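Local coordinates for protein Ral guanine nucleotide dissociation stimulator-like 2 (Mus musculus, PDB 4JGW) that probably acts as a guanine nucleotide exchange factor for small G proteins and associates in vitro with GTP-bound Rap1A and H-Ras, at residues A[219-223]-A[224-228]; A[259-262]-A[263-267]; A[320-323]-A[324-327]. All coordinates share one frame; numbering follows the deposited sequence.

Interaction 1: A[219-223]-A[224-228]; sequences LNLIP and SQCLG
S224 touches I222 through its hydroxyl: OG lies 3.4 Å from the methyl CG2 of I222. Its chi1 of 63° sets OG between its own backbone N and carbonyl carbon, from where it meets that methyl. Q225 follows and meets I222 twice. Its backbone N donates to I222 O at 3.0 Å, 145° at the hydrogen. Its side chain, extended beyond CG, crosses that of I222 at a slant. The amide nitrogen NE2 comes to 3.4 Å from the methyl CD1 of I222, an apolar neighbour. At the other end of this amide, OE1 of Q225 accepts a hydrogen bond from S245 OG. The same serine oxygen bonds to I222 N, so one hydroxyl ties both residues together. C226 N then bonds to P223 O at 3.0 Å, which continues the 3-10 turn begun by Q225. C226 SG reaches back to L221 and packs 4.0 Å from its CD2, a small apolar contact. Residues 223-226 form a short 3-10 turn in the loop between helices 203-219 and 244-264 of the Ras-GEF domain. L221 and Q225 pack on the start of helix 244-264. P223, C226 and L227 touch helix 416-436, and C226 and L227 also meet helix 392-404.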
ATOM      1  N   LEU A 219      -0.790  -5.323   6.771  1.00 32.61           N
ATOM      2  CA  LEU A 219      -2.186  -5.106   7.163  1.00 32.80           C
ATOM      3  C   LEU A 219      -2.407  -3.732   7.786  1.00 32.88           C
ATOM      4  O   LEU A 219      -3.491  -3.157   7.657  1.00 33.05           O
ATOM      5  CB  LEU A 219      -2.670  -6.199   8.122  1.00 32.71           C
ATOM      6  CG  LEU A 219      -2.964  -7.574   7.522  1.00 32.76           C
ATOM      7  CD1 LEU A 219      -3.428  -8.549   8.602  1.00 32.99           C
ATOM      8  CD2 LEU A 219      -4.003  -7.465   6.418  1.00 32.26           C
ATOM      9  N   ASN A 220      -1.381  -3.216   8.461  1.00 32.89           N
ATOM     10  CA  ASN A 220      -1.429  -1.882   9.061  1.00 32.85           C
ATOM     11  C   ASN A 220      -1.079  -0.767   8.069  1.00 32.74           C
ATOM     12  O   ASN A 220      -1.100   0.415   8.418  1.00 32.81           O
ATOM     13  CB  ASN A 220      -0.515  -1.811  10.291  1.00 32.93           C
ATOM     14  CG  ASN A 220      -1.055  -2.600  11.476  1.00 33.39           C
ATOM     15  OD1 ASN A 220      -2.235  -2.511  11.817  1.00 34.38           O
ATOM     16  ND2 ASN A 220      -0.183  -3.369  12.121  1.00 34.00           N
ATOM     17  N   LEU A 221      -0.757  -1.151   6.835  1.00 32.65           N
ATOM     18  CA  LEU A 221      -0.407  -0.192   5.791  1.00 32.51           C
ATOM     19  C   LEU A 221      -1.612   0.643   5.366  1.00 32.49           C
ATOM     20  O   LEU A 221      -2.671   0.108   5.034  1.00 32.22           O
ATOM     21  CB  LEU A 221       0.194  -0.904   4.573  1.00 32.43           C
ATOM     22  CG  LEU A 221       0.641  -0.041   3.386  1.00 32.49           C
ATOM     23  CD1 LEU A 221       1.965   0.662   3.677  1.00 32.46           C
ATOM     24  CD2 LEU A 221       0.760  -0.877   2.131  1.00 32.21           C
ATOM     25  N   ILE A 222      -1.433   1.959   5.399  1.00 32.67           N
ATOM     26  CA  ILE A 222      -2.404   2.889   4.842  1.00 32.92           C
ATOM     27  C   ILE A 222      -1.995   3.149   3.389  1.00 33.03           C
ATOM     28  O   ILE A 222      -0.991   3.816   3.142  1.00 33.02           O
ATOM     29  CB  ILE A 222      -2.479   4.194   5.668  1.00 32.95           C
ATOM     30  CG1 ILE A 222      -2.802   3.869   7.135  1.00 33.13           C
ATOM     31  CG2 ILE A 222      -3.522   5.146   5.073  1.00 32.90           C
ATOM     32  CD1 ILE A 222      -2.615   5.027   8.102  1.00 33.69           C
ATOM     33  N   PRO A 223      -2.760   2.593   2.426  1.00 33.17           N
ATOM     34  CA  PRO A 223      -2.395   2.623   1.003  1.00 33.33           C
ATOM     35  C   PRO A 223      -2.158   4.022   0.435  1.00 33.51           C
ATOM     36  O   PRO A 223      -1.301   4.183  -0.432  1.00 33.61           O
ATOM     37  CB  PRO A 223      -3.595   1.957   0.320  1.00 33.33           C
ATOM     38  CG  PRO A 223      -4.173   1.068   1.374  1.00 33.30           C
ATOM     39  CD  PRO A 223      -4.013   1.846   2.647  1.00 33.14           C
ATOM     40  N   SER A 224      -2.893   5.019   0.927  1.00 33.71           N
ATOM     41  CA  SER A 224      -2.731   6.403   0.469  1.00 33.92           C
ATOM     42  C   SER A 224      -1.343   6.978   0.776  1.00 34.12           C
ATOM     43  O   SER A 224      -0.872   7.882   0.083  1.00 34.00           O
ATOM     44  CB  SER A 224      -3.812   7.304   1.063  1.00 33.89           C
ATOM     45  OG  SER A 224      -3.715   7.370   2.474  1.00 34.10           O
ATOM     46  N   GLN A 225      -0.695   6.449   1.811  1.00 34.32           N
ATOM     47  CA  GLN A 225       0.665   6.863   2.163  1.00 34.68           C
ATOM     48  C   GLN A 225       1.700   6.391   1.132  1.00 34.79           C
ATOM     49  O   GLN A 225       2.835   6.868   1.126  1.00 34.76           O
ATOM     50  CB  GLN A 225       1.028   6.399   3.577  1.00 34.73           C
ATOM     51  CG  GLN A 225       0.260   7.123   4.683  1.00 34.86           C
ATOM     52  CD  GLN A 225       0.567   6.590   6.074  1.00 35.63           C
ATOM     53  OE1 GLN A 225       1.427   5.727   6.250  1.00 35.80           O
ATOM     54  NE2 GLN A 225      -0.134   7.113   7.072  1.00 35.71           N
ATOM     55  N   CYS A 226       1.294   5.466   0.261  1.00 35.10           N
ATOM     56  CA  CYS A 226       2.139   4.986  -0.836  1.00 35.44           C
ATOM     57  C   CYS A 226       2.167   5.932  -2.041  1.00 35.99           C
ATOM     58  O   CYS A 226       3.017   5.784  -2.923  1.00 35.96           O
ATOM     59  CB  CYS A 226       1.688   3.597  -1.304  1.00 35.35           C
ATOM     60  SG  CYS A 226       1.808   2.282  -0.083  1.00 34.34           S
ATOM     61  N   LEU A 227       1.241   6.889  -2.079  1.00 36.72           N
ATOM     62  CA  LEU A 227       1.092   7.792  -3.228  1.00 37.52           C
ATOM     63  C   LEU A 227       2.323   8.662  -3.463  1.00 38.25           C
ATOM     64  O   LEU A 227       2.953   9.135  -2.510  1.00 38.26           O
ATOM     65  CB  LEU A 227      -0.156   8.677  -3.077  1.00 37.35           C
ATOM     66  CG  LEU A 227      -1.539   8.010  -3.054  1.00 37.13           C
ATOM     67  CD1 LEU A 227      -2.613   9.026  -2.692  1.00 36.73           C
ATOM     68  CD2 LEU A 227      -1.872   7.314  -4.369  1.00 36.93           C
ATOM     69  N   GLY A 228       2.652   8.864  -4.737  1.00 38.99           N
ATOM     70  CA  GLY A 228       3.816   9.655  -5.145  1.00 40.07           C
ATOM     71  C   GLY A 228       3.862  11.047  -4.539  1.00 40.82           C
ATOM     72  O   GLY A 228       4.936  11.538  -4.185  1.00 40.93           O
TER

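Interaction 2: A[259-262]-A[263-267]; sequences AVVS and SVLGA
A Schellman motif ends helix 244-264 here, with G266 as its C-prime residue. S262 and A267 close it. A267 N donates to S262 O at 2.9 Å, a fairly straight bond of 161° at the hydrogen. A weak bond from G266 N to S263 O lies inside that loop. G266 has positive phi, 60°, a backbone shape that glycine adopts easily, and it turns the chain out of the helix. A second bond joins S262 and A267 in the reverse sense. S262 OG donates to A267 O at 2.6 Å, a short bond. With chi1 at 180°, OG stands opposite its own backbone N and reaches the chain as it leaves the helix. S262 and A267 are therefore gripped by one backbone bond and one side-chain bond. Both residues are buried, so the pairing satisfies polar atoms inside the protein. Before the turn the helix follows its regular pattern. S263 N bonds to A259 O at 3.0 Å; V264 N to V260 O and L265 N to V261 O are each 3.1 Å. The stronger partner of S263 OG is W294 of helix 284-303, whose NE1 donates to it. This hydroxyl also sits near A259 O and V260 O, with only weak bonds possible and neither settled. On another face V261 and L265 lie side by side and point the same way, with CG1 of V261 3.9 Å from CD1 of L265. Both touch S462 of helix 459-469, while V260 and V264 pack on W294. The arrangement is a Schellman C-cap with an added serine side-chain bond, and it leads a Ras-GEF domain helix into the short strand 267-269.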
ATOM      1  N   ALA A 259      19.965  -8.547   8.283  1.00 32.77           N
ATOM      2  CA  ALA A 259      20.223  -9.796   8.999  1.00 32.75           C
ATOM      3  C   ALA A 259      20.966 -10.814   8.135  1.00 32.80           C
ATOM      4  O   ALA A 259      21.872 -11.496   8.618  1.00 32.78           O
ATOM      5  CB  ALA A 259      18.928 -10.389   9.524  1.00 32.73           C
ATOM      6  N   VAL A 260      20.582 -10.903   6.860  1.00 32.84           N
ATOM      7  CA  VAL A 260      21.211 -11.826   5.910  1.00 32.89           C
ATOM      8  C   VAL A 260      22.674 -11.450   5.673  1.00 33.10           C
ATOM      9  O   VAL A 260      23.563 -12.293   5.799  1.00 32.97           O
ATOM     10  CB  VAL A 260      20.453 -11.884   4.554  1.00 32.84           C
ATOM     11  CG1 VAL A 260      21.128 -12.859   3.600  1.00 32.60           C
ATOM     12  CG2 VAL A 260      18.999 -12.280   4.759  1.00 32.47           C
ATOM     13  N   VAL A 261      22.909 -10.182   5.338  1.00 33.45           N
ATOM     14  CA  VAL A 261      24.259  -9.655   5.127  1.00 33.74           C
ATOM     15  C   VAL A 261      25.126  -9.885   6.372  1.00 33.99           C
ATOM     16  O   VAL A 261      26.241 -10.401   6.276  1.00 33.88           O
ATOM     17  CB  VAL A 261      24.227  -8.145   4.758  1.00 33.78           C
ATOM     18  CG1 VAL A 261      25.631  -7.553   4.741  1.00 33.62           C
ATOM     19  CG2 VAL A 261      23.546  -7.933   3.407  1.00 33.82           C
ATOM     20  N   SER A 262      24.580  -9.524   7.532  1.00 34.31           N
ATOM     21  CA  SER A 262      25.273  -9.623   8.815  1.00 34.74           C
ATOM     22  C   SER A 262      25.683 -11.058   9.176  1.00 34.83           C
ATOM     23  O   SER A 262      26.828 -11.298   9.571  1.00 34.80           O
ATOM     24  CB  SER A 262      24.403  -9.014   9.920  1.00 34.73           C
ATOM     25  OG  SER A 262      25.036  -9.081  11.184  1.00 35.92           O
ATOM     26  N   SER A 263      24.755 -12.003   9.023  1.00 34.98           N
ATOM     27  CA  SER A 263      24.998 -13.398   9.408  1.00 35.22           C
ATOM     28  C   SER A 263      25.961 -14.113   8.467  1.00 35.33           C
ATOM     29  O   SER A 263      26.819 -14.875   8.919  1.00 35.24           O
ATOM     30  CB  SER A 263      23.686 -14.179   9.525  1.00 35.18           C
ATOM     31  OG  SER A 263      23.187 -14.552   8.258  1.00 35.53           O
ATOM     32  N   VAL A 264      25.811 -13.865   7.166  1.00 35.53           N
ATOM     33  CA  VAL A 264      26.716 -14.416   6.157  1.00 35.83           C
ATOM     34  C   VAL A 264      28.149 -13.931   6.402  1.00 36.19           C
ATOM     35  O   VAL A 264      29.101 -14.703   6.279  1.00 36.07           O
ATOM     36  CB  VAL A 264      26.241 -14.087   4.712  1.00 35.73           C
ATOM     37  CG1 VAL A 264      27.346 -14.336   3.693  1.00 35.67           C
ATOM     38  CG2 VAL A 264      25.009 -14.910   4.359  1.00 35.55           C
ATOM     39  N   LEU A 265      28.290 -12.660   6.772  1.00 36.67           N
ATOM     40  CA  LEU A 265      29.596 -12.098   7.107  1.00 37.32           C
ATOM     41  C   LEU A 265      30.030 -12.453   8.532  1.00 37.80           C
ATOM     42  O   LEU A 265      31.173 -12.197   8.916  1.00 37.71           O
ATOM     43  CB  LEU A 265      29.608 -10.580   6.900  1.00 37.21           C
ATOM     44  CG  LEU A 265      29.500 -10.070   5.458  1.00 37.22           C
ATOM     45  CD1 LEU A 265      29.303  -8.564   5.443  1.00 37.30           C
ATOM     46  CD2 LEU A 265      30.715 -10.463   4.621  1.00 37.19           C
ATOM     47  N   GLY A 266      29.115 -13.044   9.300  1.00 38.46           N
ATOM     48  CA  GLY A 266      29.372 -13.444  10.685  1.00 39.47           C
ATOM     49  C   GLY A 266      29.741 -12.276  11.579  1.00 40.15           C
ATOM     50  O   GLY A 266      30.498 -12.433  12.540  1.00 40.02           O
ATOM     51  N   ALA A 267      29.195 -11.106  11.257  1.00 41.04           N
ATOM     52  CA  ALA A 267      29.560  -9.863  11.923  1.00 42.03           C
ATOM     53  C   ALA A 267      28.413  -9.270  12.737  1.00 42.77           C
ATOM     54  O   ALA A 267      27.240  -9.460  12.412  1.00 42.95           O
ATOM     55  CB  ALA A 267      30.069  -8.853  10.904  1.00 41.93           C
TER

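Interaction 3: A[320-323]-A[324-327]; sequences SPIH and RLRA
NH2 of R326 lies over one face of the H323 ring. It stands 3.2 Å above the ring plane, shifted toward the rim, and its closest ring atom is CE1. The ring and guanidinium planes are 68° apart, so the groups do not stack flat. From the guanidinium's side, CG of H323 lies at the edge, in plane. With chi1 at -172° the H323 ring is carried away from its own backbone N, and bends at chi2 and chi3 bring the R326 guanidinium back to it. NH2 of R326 also makes a weak hydrogen bond to H323 O at 3.3 Å. The backbone turns in between. R324 N donates to S320 O at 3.1 Å, a helical i to i+4 bond. L325 N bonds weakly to I322 O, which also receives W329 NE1. L325 is the centre of an inverse gamma turn, with R326 N bonded to R324 O at 2.7 Å. L325 is also the N-cap residue of the next helix. On the buried side I322 and L325 meet at an angle, CD1 of each 4.1 Å from the other. NH2 of R324 turns to another partner, E470 O, which it bonds. The turn thus joins helix 320-323 to helix 326-330 in the Ras-GEF domain. I322 and L325 pack against helices 244-264 and 284-303, and P321 and L325 also touch helix 459-469.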
ATOM      1  N   SER A 320      26.641  -6.323  -3.236  1.00 38.33           N
ATOM      2  CA  SER A 320      28.093  -6.298  -3.473  1.00 38.66           C
ATOM      3  C   SER A 320      28.936  -7.037  -2.419  1.00 38.65           C
ATOM      4  O   SER A 320      29.735  -7.899  -2.785  1.00 38.70           O
ATOM      5  CB  SER A 320      28.603  -4.862  -3.669  1.00 38.74           C
ATOM      6  OG  SER A 320      28.226  -4.349  -4.937  1.00 39.36           O
ATOM      7  N   PRO A 321      28.756  -6.720  -1.116  1.00 38.72           N
ATOM      8  CA  PRO A 321      29.582  -7.395  -0.102  1.00 38.77           C
ATOM      9  C   PRO A 321      29.303  -8.898   0.082  1.00 38.81           C
ATOM     10  O   PRO A 321      30.085  -9.585   0.742  1.00 38.82           O
ATOM     11  CB  PRO A 321      29.259  -6.627   1.186  1.00 38.79           C
ATOM     12  CG  PRO A 321      27.930  -6.015   0.947  1.00 38.81           C
ATOM     13  CD  PRO A 321      27.883  -5.694  -0.511  1.00 38.74           C
ATOM     14  N   ILE A 322      28.209  -9.397  -0.490  1.00 38.81           N
ATOM     15  CA  ILE A 322      27.881 -10.825  -0.415  1.00 38.81           C
ATOM     16  C   ILE A 322      28.184 -11.540  -1.734  1.00 39.04           C
ATOM     17  O   ILE A 322      28.608 -12.698  -1.737  1.00 38.99           O
ATOM     18  CB  ILE A 322      26.408 -11.065   0.034  1.00 38.74           C
ATOM     19  CG1 ILE A 322      26.115 -10.359   1.370  1.00 38.35           C
ATOM     20  CG2 ILE A 322      26.083 -12.562   0.114  1.00 38.58           C
ATOM     21  CD1 ILE A 322      27.065 -10.709   2.519  1.00 37.86           C
ATOM     22  N   HIS A 323      27.966 -10.839  -2.845  1.00 39.36           N
ATOM     23  CA  HIS A 323      28.313 -11.340  -4.177  1.00 39.68           C
ATOM     24  C   HIS A 323      29.820 -11.596  -4.288  1.00 39.88           C
ATOM     25  O   HIS A 323      30.240 -12.575  -4.908  1.00 39.99           O
ATOM     26  CB  HIS A 323      27.854 -10.347  -5.253  1.00 39.71           C
ATOM     27  CG  HIS A 323      28.003 -10.854  -6.655  1.00 39.82           C
ATOM     28  ND1 HIS A 323      27.122 -11.753  -7.220  1.00 40.05           N
ATOM     29  CD2 HIS A 323      28.925 -10.581  -7.609  1.00 39.88           C
ATOM     30  CE1 HIS A 323      27.500 -12.016  -8.458  1.00 40.30           C
ATOM     31  NE2 HIS A 323      28.591 -11.319  -8.718  1.00 40.09           N
ATOM     32  N   ARG A 324      30.609 -10.713  -3.671  1.00 40.06           N
ATOM     33  CA  ARG A 324      32.078 -10.797  -3.627  1.00 40.32           C
ATOM     34  C   ARG A 324      32.640 -12.131  -3.137  1.00 40.37           C
ATOM     35  O   ARG A 324      33.733 -12.535  -3.543  1.00 40.36           O
ATOM     36  CB  ARG A 324      32.632  -9.714  -2.701  1.00 40.27           C
ATOM     37  CG  ARG A 324      32.943  -8.389  -3.358  1.00 40.75           C
ATOM     38  CD  ARG A 324      33.887  -7.571  -2.484  1.00 40.77           C
ATOM     39  NE  ARG A 324      35.279  -7.992  -2.649  1.00 41.25           N
ATOM     40  CZ  ARG A 324      35.941  -8.793  -1.815  1.00 41.32           C
ATOM     41  NH1 ARG A 324      35.356  -9.282  -0.728  1.00 41.24           N
ATOM     42  NH2 ARG A 324      37.205  -9.104  -2.072  1.00 41.60           N
ATOM     43  N   LEU A 325      31.903 -12.790  -2.248  1.00 40.45           N
ATOM     44  CA  LEU A 325      32.414 -13.942  -1.507  1.00 40.51           C
ATOM     45  C   LEU A 325      32.466 -15.216  -2.353  1.00 40.54           C
ATOM     46  O   LEU A 325      31.706 -16.159  -2.127  1.00 40.54           O
ATOM     47  CB  LEU A 325      31.596 -14.152  -0.225  1.00 40.47           C
ATOM     48  CG  LEU A 325      31.385 -12.921   0.667  1.00 40.59           C
ATOM     49  CD1 LEU A 325      30.276 -13.169   1.676  1.00 40.40           C
ATOM     50  CD2 LEU A 325      32.674 -12.487   1.367  1.00 40.37           C
ATOM     51  N   ARG A 326      33.390 -15.229  -3.312  1.00 40.62           N
ATOM     52  CA  ARG A 326      33.495 -16.308  -4.301  1.00 40.74           C
ATOM     53  C   ARG A 326      33.956 -17.646  -3.734  1.00 40.56           C
ATOM     54  O   ARG A 326      33.632 -18.698  -4.289  1.00 40.60           O
ATOM     55  CB  ARG A 326      34.390 -15.885  -5.476  1.00 40.86           C
ATOM     56  CG  ARG A 326      33.705 -14.936  -6.457  1.00 41.65           C
ATOM     57  CD  ARG A 326      32.566 -15.639  -7.190  1.00 42.93           C
ATOM     58  NE  ARG A 326      31.337 -14.851  -7.164  1.00 44.14           N
ATOM     59  CZ  ARG A 326      30.112 -15.360  -7.262  1.00 44.72           C
ATOM     60  NH1 ARG A 326      29.932 -16.669  -7.391  1.00 45.38           N
ATOM     61  NH2 ARG A 326      29.060 -14.557  -7.224  1.00 44.99           N
ATOM     62  N   ALA A 327      34.710 -17.605  -2.637  1.00 40.40           N
ATOM     63  CA  ALA A 327      35.134 -18.827  -1.959  1.00 40.32           C
ATOM     64  C   ALA A 327      33.935 -19.479  -1.274  1.00 40.24           C
ATOM     65  O   ALA A 327      33.726 -20.688  -1.394  1.00 40.18           O
ATOM     66  CB  ALA A 327      36.242 -18.534  -0.955  1.00 40.31           C
TER

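How the interactions relate
The three contacts follow one another along the chain, all within the Ras-GEF domain. Interaction 1 lies near the centre of the chain, before helix 244-264 begins. Interaction 2 is at the far end of that helix, its centre about 31 Å from that of interaction 1. The helix joins these different parts of one domain. Interaction 3 comes later, its centre about 35 Å from that of interaction 1, without touching it. Interactions 2 and 3 are neighbours, centres about 12 Å apart. V264 CG1 packs 3.7 Å from L325 CD1, and I322 CD1 lies close by. The helix end and the turn at 320-327 share one packed region, with helices 284-303 and 459-469 around both.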